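Long-range contact in DNA ligase (Archaeoglobus fulgidus, PDB 3GDE), which probably seals nicks in double-stranded DNA during replication, recombination and repair, using ATP and passing through an adenylated enzyme intermediate: residues L343-R357 with M401-K413. Numbering follows the deposited sequence.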
loop_
_atom_site.group_PDB
_atom_site.type_symbol
_atom_site.label_atom_id
_atom_site.label_comp_id
_atom_site.label_asym_id
_atom_site.label_seq_id
_atom_site.Cartn_x
_atom_site.Cartn_y
_atom_site.Cartn_z
ATOM N N LEU A 343 -8.955 16.088 11.088
ATOM C CA LEU A 343 -8.718 16.579 9.724
ATOM C C LEU A 343 -9.986 17.220 9.182
ATOM O O LEU A 343 -9.955 18.043 8.264
ATOM C CB LEU A 343 -8.274 15.450 8.780
ATOM C CG LEU A 343 -7.403 14.244 9.193
ATOM C CD1 LEU A 343 -6.737 13.636 7.951
ATOM C CD2 LEU A 343 -6.359 14.545 10.255
ATOM N N TYR A 344 -11.105 16.825 9.772
ATOM C CA TYR A 344 -12.407 17.248 9.324
ATOM C C TYR A 344 -13.293 17.458 10.532
ATOM O O TYR A 344 -13.397 16.597 11.399
ATOM C CB TYR A 344 -12.999 16.189 8.409
ATOM C CG TYR A 344 -14.253 16.605 7.690
ATOM C CD1 TYR A 344 -15.504 16.495 8.307
ATOM C CD2 TYR A 344 -14.197 17.097 6.379
ATOM C CE1 TYR A 344 -16.669 16.871 7.645
ATOM C CE2 TYR A 344 -15.367 17.467 5.696
ATOM C CZ TYR A 344 -16.594 17.351 6.341
ATOM O OH TYR A 344 -17.747 17.719 5.694
ATOM N N HIS A 345 -13.911 18.626 10.581
ATOM C CA HIS A 345 -14.843 18.979 11.637
ATOM C C HIS A 345 -15.873 19.891 10.991
ATOM O O HIS A 345 -15.685 21.114 10.912
ATOM C CB HIS A 345 -14.108 19.667 12.786
ATOM C CG HIS A 345 -15.014 20.230 13.835
ATOM N ND1 HIS A 345 -15.419 21.547 13.839
ATOM C CD2 HIS A 345 -15.595 19.652 14.913
ATOM C CE1 HIS A 345 -16.210 21.757 14.876
ATOM N NE2 HIS A 345 -16.333 20.623 15.545
ATOM N N ASP A 346 -16.941 19.264 10.501
ATOM C CA ASP A 346 -17.898 19.880 9.574
ATOM C C ASP A 346 -17.213 20.786 8.538
ATOM O O ASP A 346 -17.437 22.002 8.476
ATOM C CB ASP A 346 -19.036 20.571 10.335
ATOM C CG ASP A 346 -19.895 19.577 11.104
ATOM O OD1 ASP A 346 -20.443 18.643 10.461
ATOM O OD2 ASP A 346 -20.012 19.716 12.345
ATOM N N GLY A 347 -16.371 20.150 7.728
ATOM C CA GLY A 347 -15.510 20.837 6.778
ATOM C C GLY A 347 -14.052 20.554 7.093
ATOM O O GLY A 347 -13.694 20.282 8.245
ATOM N N GLU A 348 -13.217 20.612 6.058
ATOM C CA GLU A 348 -11.765 20.513 6.192
ATOM C C GLU A 348 -11.272 21.438 7.288
ATOM O O GLU A 348 -11.801 22.547 7.447
ATOM C CB GLU A 348 -11.086 20.937 4.897
ATOM C CG GLU A 348 -11.121 19.917 3.797
ATOM C CD GLU A 348 -10.212 20.292 2.635
ATOM O OE1 GLU A 348 -9.734 21.443 2.568
ATOM O OE2 GLU A 348 -9.970 19.429 1.777
ATOM N N CYS A 349 -10.264 20.985 8.037
ATOM C CA CYS A 349 -9.635 21.810 9.076
ATOM C C CYS A 349 -8.130 21.531 9.175
ATOM O O CYS A 349 -7.466 21.941 10.131
ATOM C CB CYS A 349 -10.342 21.644 10.430
ATOM S SG CYS A 349 -10.188 20.029 11.226
ATOM N N ILE A 350 -7.608 20.859 8.152
ATOM C CA ILE A 350 -6.182 20.571 8.016
ATOM C C ILE A 350 -5.307 21.804 7.799
ATOM O O ILE A 350 -4.106 21.754 8.064
ATOM C CB ILE A 350 -5.894 19.536 6.894
ATOM C CG1 ILE A 350 -6.487 19.971 5.548
ATOM C CG2 ILE A 350 -6.402 18.160 7.297
ATOM C CD1 ILE A 350 -5.781 19.366 4.322
ATOM N N ASP A 351 -5.900 22.905 7.333
ATOM C CA ASP A 351 -5.147 24.148 7.108
ATOM C C ASP A 351 -4.873 24.952 8.380
ATOM O O ASP A 351 -4.027 25.848 8.366
ATOM C CB ASP A 351 -5.821 25.037 6.050
ATOM C CG ASP A 351 -5.728 24.462 4.637
ATOM O OD1 ASP A 351 -4.924 23.540 4.390
ATOM O OD2 ASP A 351 -6.464 24.951 3.757
ATOM N N LEU A 352 -5.589 24.649 9.465
ATOM C CA LEU A 352 -5.216 25.133 10.802
ATOM C C LEU A 352 -3.803 24.556 11.033
ATOM O O LEU A 352 -3.534 23.436 10.611
ATOM C CB LEU A 352 -6.271 24.759 11.847
ATOM C CG LEU A 352 -7.723 25.125 11.476
ATOM C CD1 LEU A 352 -8.723 24.748 12.587
ATOM C CD2 LEU A 352 -7.902 26.598 11.087
ATOM N N PRO A 353 -2.934 25.232 11.801
ATOM C CA PRO A 353 -2.654 25.416 13.188
ATOM C C PRO A 353 -2.957 24.196 14.059
ATOM O O PRO A 353 -4.099 23.961 14.447
ATOM C CB PRO A 353 -3.334 26.746 13.476
ATOM C CG PRO A 353 -2.862 27.561 12.159
ATOM C CD PRO A 353 -2.414 26.428 11.123
ATOM N N LEU A 354 -1.906 23.410 14.301
ATOM C CA LEU A 354 -1.957 22.244 15.184
ATOM C C LEU A 354 -2.649 22.556 16.513
ATOM O O LEU A 354 -3.551 21.820 16.932
ATOM C CB LEU A 354 -0.548 21.681 15.417
ATOM C CG LEU A 354 -0.412 20.327 16.129
ATOM C CD1 LEU A 354 0.698 19.494 15.512
ATOM C CD2 LEU A 354 -0.170 20.494 17.628
ATOM N N ARG A 355 -2.241 23.652 17.153
ATOM C CA ARG A 355 -2.841 24.089 18.421
ATOM C C ARG A 355 -4.349 24.350 18.305
ATOM O O ARG A 355 -5.101 24.078 19.252
ATOM C CB ARG A 355 -2.101 25.308 19.004
ATOM C CG ARG A 355 -2.083 26.538 18.109
ATOM C CD ARG A 355 -1.041 27.587 18.545
ATOM N NE ARG A 355 -0.247 28.040 17.397
ATOM C CZ ARG A 355 -0.701 28.822 16.413
ATOM N NH1 ARG A 355 -1.960 29.263 16.414
ATOM N NH2 ARG A 355 0.106 29.161 15.415
ATOM N N GLU A 356 -4.779 24.852 17.143
ATOM C CA GLU A 356 -6.199 25.058 16.834
ATOM C C GLU A 356 -6.939 23.746 16.531
ATOM O O GLU A 356 -8.089 23.560 16.952
ATOM C CB GLU A 356 -6.362 26.036 15.668
ATOM C CG GLU A 356 -5.834 27.437 15.950
ATOM C CD GLU A 356 -6.283 28.470 14.923
ATOM O OE1 GLU A 356 -5.456 29.351 14.580
ATOM O OE2 GLU A 356 -7.459 28.410 14.471
ATOM N N ARG A 357 -6.285 22.840 15.799
ATOM C CA ARG A 357 -6.847 21.508 15.569
ATOM C C ARG A 357 -7.014 20.772 16.890
ATOM O O ARG A 357 -8.024 20.125 17.112
ATOM C CB ARG A 357 -5.988 20.681 14.609
ATOM C CG ARG A 357 -5.739 21.321 13.252
ATOM C CD ARG A 357 -5.303 20.283 12.234
ATOM N NE ARG A 357 -4.140 19.509 12.671
ATOM C CZ ARG A 357 -2.875 19.910 12.572
ATOM N NH1 ARG A 357 -2.579 21.093 12.052
ATOM N NH2 ARG A 357 -1.897 19.113 12.985
ATOM N N MET A 401 6.302 11.794 20.293
ATOM C CA MET A 401 6.145 12.566 19.073
ATOM C C MET A 401 6.380 14.017 19.443
ATOM O O MET A 401 5.874 14.490 20.464
ATOM C CB MET A 401 4.745 12.380 18.466
ATOM C CG MET A 401 4.405 10.944 18.069
ATOM S SD MET A 401 5.486 10.310 16.765
ATOM C CE MET A 401 5.072 11.400 15.414
ATOM N N ILE A 402 7.156 14.714 18.622
ATOM C CA ILE A 402 7.446 16.131 18.827
ATOM C C ILE A 402 7.007 16.929 17.608
ATOM O O ILE A 402 7.548 16.754 16.512
ATOM C CB ILE A 402 8.947 16.368 19.120
ATOM C CG1 ILE A 402 9.339 15.672 20.435
ATOM C CG2 ILE A 402 9.246 17.876 19.177
ATOM C CD1 ILE A 402 10.814 15.550 20.668
ATOM N N LYS A 403 6.040 17.821 17.808
ATOM C CA LYS A 403 5.366 18.493 16.692
ATOM C C LYS A 403 5.363 20.017 16.817
ATOM O O LYS A 403 5.240 20.547 17.914
ATOM C CB LYS A 403 3.924 17.980 16.576
ATOM C CG LYS A 403 3.786 16.460 16.546
ATOM C CD LYS A 403 2.341 16.036 16.609
ATOM C CE LYS A 403 2.194 14.559 16.254
ATOM N NZ LYS A 403 0.778 14.124 16.346
ATOM N N LEU A 404 5.481 20.709 15.685
ATOM C CA LEU A 404 5.443 22.177 15.627
ATOM C C LEU A 404 4.011 22.659 15.868
ATOM O O LEU A 404 3.116 22.361 15.062
ATOM C CB LEU A 404 5.887 22.659 14.247
ATOM C CG LEU A 404 6.999 23.682 14.012
ATOM C CD1 LEU A 404 6.609 24.548 12.825
ATOM C CD2 LEU A 404 7.329 24.554 15.228
ATOM N N PRO A 405 3.781 23.394 16.975
ATOM C CA PRO A 405 2.422 23.834 17.340
ATOM C C PRO A 405 1.728 24.710 16.292
ATOM O O PRO A 405 0.506 24.819 16.306
ATOM C CB PRO A 405 2.642 24.614 18.647
ATOM C CG PRO A 405 3.929 24.080 19.185
ATOM C CD PRO A 405 4.774 23.821 17.976
ATOM N N SER A 406 2.495 25.301 15.381
ATOM C CA SER A 406 1.924 26.138 14.328
ATOM C C SER A 406 1.754 25.421 12.980
ATOM O O SER A 406 1.154 25.973 12.054
ATOM C CB SER A 406 2.757 27.407 14.142
ATOM O OG SER A 406 3.981 27.095 13.517
ATOM N N SER A 407 2.277 24.200 12.874
ATOM C CA SER A 407 2.236 23.467 11.613
ATOM C C SER A 407 0.798 23.103 11.246
ATOM O O SER A 407 -0.002 22.803 12.137
ATOM C CB SER A 407 3.155 22.227 11.650
ATOM O OG SER A 407 2.717 21.240 12.579
ATOM N N PRO A 408 0.454 23.187 9.936
ATOM C CA PRO A 408 -0.802 22.633 9.412
ATOM C C PRO A 408 -0.661 21.132 9.176
ATOM O O PRO A 408 0.438 20.596 9.262
ATOM C CB PRO A 408 -0.963 23.345 8.072
ATOM C CG PRO A 408 0.439 23.557 7.612
ATOM C CD PRO A 408 1.249 23.826 8.866
ATOM N N TYR A 409 -1.761 20.464 8.880
ATOM C CA TYR A 409 -1.726 19.044 8.590
ATOM C C TYR A 409 -1.556 18.852 7.087
ATOM O O TYR A 409 -2.381 19.342 6.295
ATOM C CB TYR A 409 -3.011 18.370 9.102
ATOM C CG TYR A 409 -2.998 16.853 9.027
ATOM C CD1 TYR A 409 -2.739 16.084 10.158
ATOM C CD2 TYR A 409 -3.249 16.194 7.823
ATOM C CE1 TYR A 409 -2.741 14.685 10.094
ATOM C CE2 TYR A 409 -3.247 14.814 7.748
ATOM C CZ TYR A 409 -2.996 14.061 8.886
ATOM O OH TYR A 409 -2.985 12.689 8.800
ATOM N N ILE A 410 -0.482 18.152 6.702
ATOM C CA ILE A 410 -0.141 17.961 5.290
ATOM C C ILE A 410 -0.229 16.486 4.862
ATOM O O ILE A 410 0.729 15.720 5.040
ATOM C CB ILE A 410 1.265 18.533 4.941
ATOM C CG1 ILE A 410 1.451 19.967 5.474
ATOM C CG2 ILE A 410 1.516 18.465 3.428
ATOM C CD1 ILE A 410 0.742 21.061 4.678
ATOM N N PRO A 411 -1.379 16.090 4.284
ATOM C CA PRO A 411 -1.607 14.704 3.876
ATOM C C PRO A 411 -0.468 14.101 3.048
ATOM O O PRO A 411 0.016 14.716 2.082
ATOM C CB PRO A 411 -2.895 14.796 3.049
ATOM C CG PRO A 411 -3.634 15.925 3.666
ATOM C CD PRO A 411 -2.550 16.937 3.980
ATOM N N GLY A 412 -0.030 12.921 3.465
ATOM C CA GLY A 412 0.920 12.114 2.709
ATOM C C GLY A 412 2.367 12.547 2.770
ATOM O O GLY A 412 3.216 11.921 2.153
ATOM N N LYS A 413 2.646 13.599 3.532
ATOM C CA LYS A 413 3.966 14.212 3.561
ATOM C C LYS A 413 4.742 13.833 4.812
ATOM O O LYS A 413 4.183 13.765 5.905
ATOM C CB LYS A 413 3.831 15.734 3.471
ATOM C CG LYS A 413 5.089 16.483 3.051
ATOM C CD LYS A 413 5.391 16.334 1.546
ATOM C CE LYS A 413 4.278 16.898 0.657
ATOM N NZ LYS A 413 4.358 18.375 0.513
HETATM O O HOH W 1 -3.109 21.714 4.682
HETATM O O HOH W 2 0.692 19.524 11.943
#
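Tyr409 and Arg357 meet at about a right angle: the guanidinium and ring planes are 76° apart, and Tyr409 CB sits over the centre of one guanidinium face, 3.8 Å from Arg357 CZ. On the opposite face Leu354 CA lies above the plane, displaced toward the rim. Close to that plane, Arg357 NH1 donates to two carbonyls, Ser407 O across the contact (3.1 Å) and Leu352 O in its own loop, approaching the latter from above the carbonyl plane. With NE in a salt bridge to Asp341 and NH2 bonded to a water that also donates to Ser407 OG and Pro408 O, bonds from NE, NH1 and NH2 together restrict the rotation of the group.

The Tyr409 ring leaves the backbone with CG anti to N (chi1 -172°), which presents one face to Leu343; CD2 of that leucine lies 3.7 Å from the ring centroid and 16° off the normal, a CH-pi contact. Ile350 CG2 comes obliquely to CD2 of the same ring, while the hydroxyl bonds to Met229 N and Asp299.

Both segments belong to the adenylation domain of the ligase, where the loop after strand 399-403 packs on the start of helix 354-364. Pro353 is the N-cap residue, and the next two amides, at the start of the helix, are taken by carbonyls of the facing loop: Leu354 N bonds to Ser407 O (2.9 Å) and Arg355 N to Pro405 O (3.1 Å). The side chains of Leu354 and Lys403 cross at about a right angle, Leu354 CD1 lying 3.7 Å from Lys403 CB; the extended lysine chain carries NZ to a salt bridge with Glu250, a predicted ATP-binding residue. Farther along, Tyr409 N donates to Ile350 O (2.8 Å).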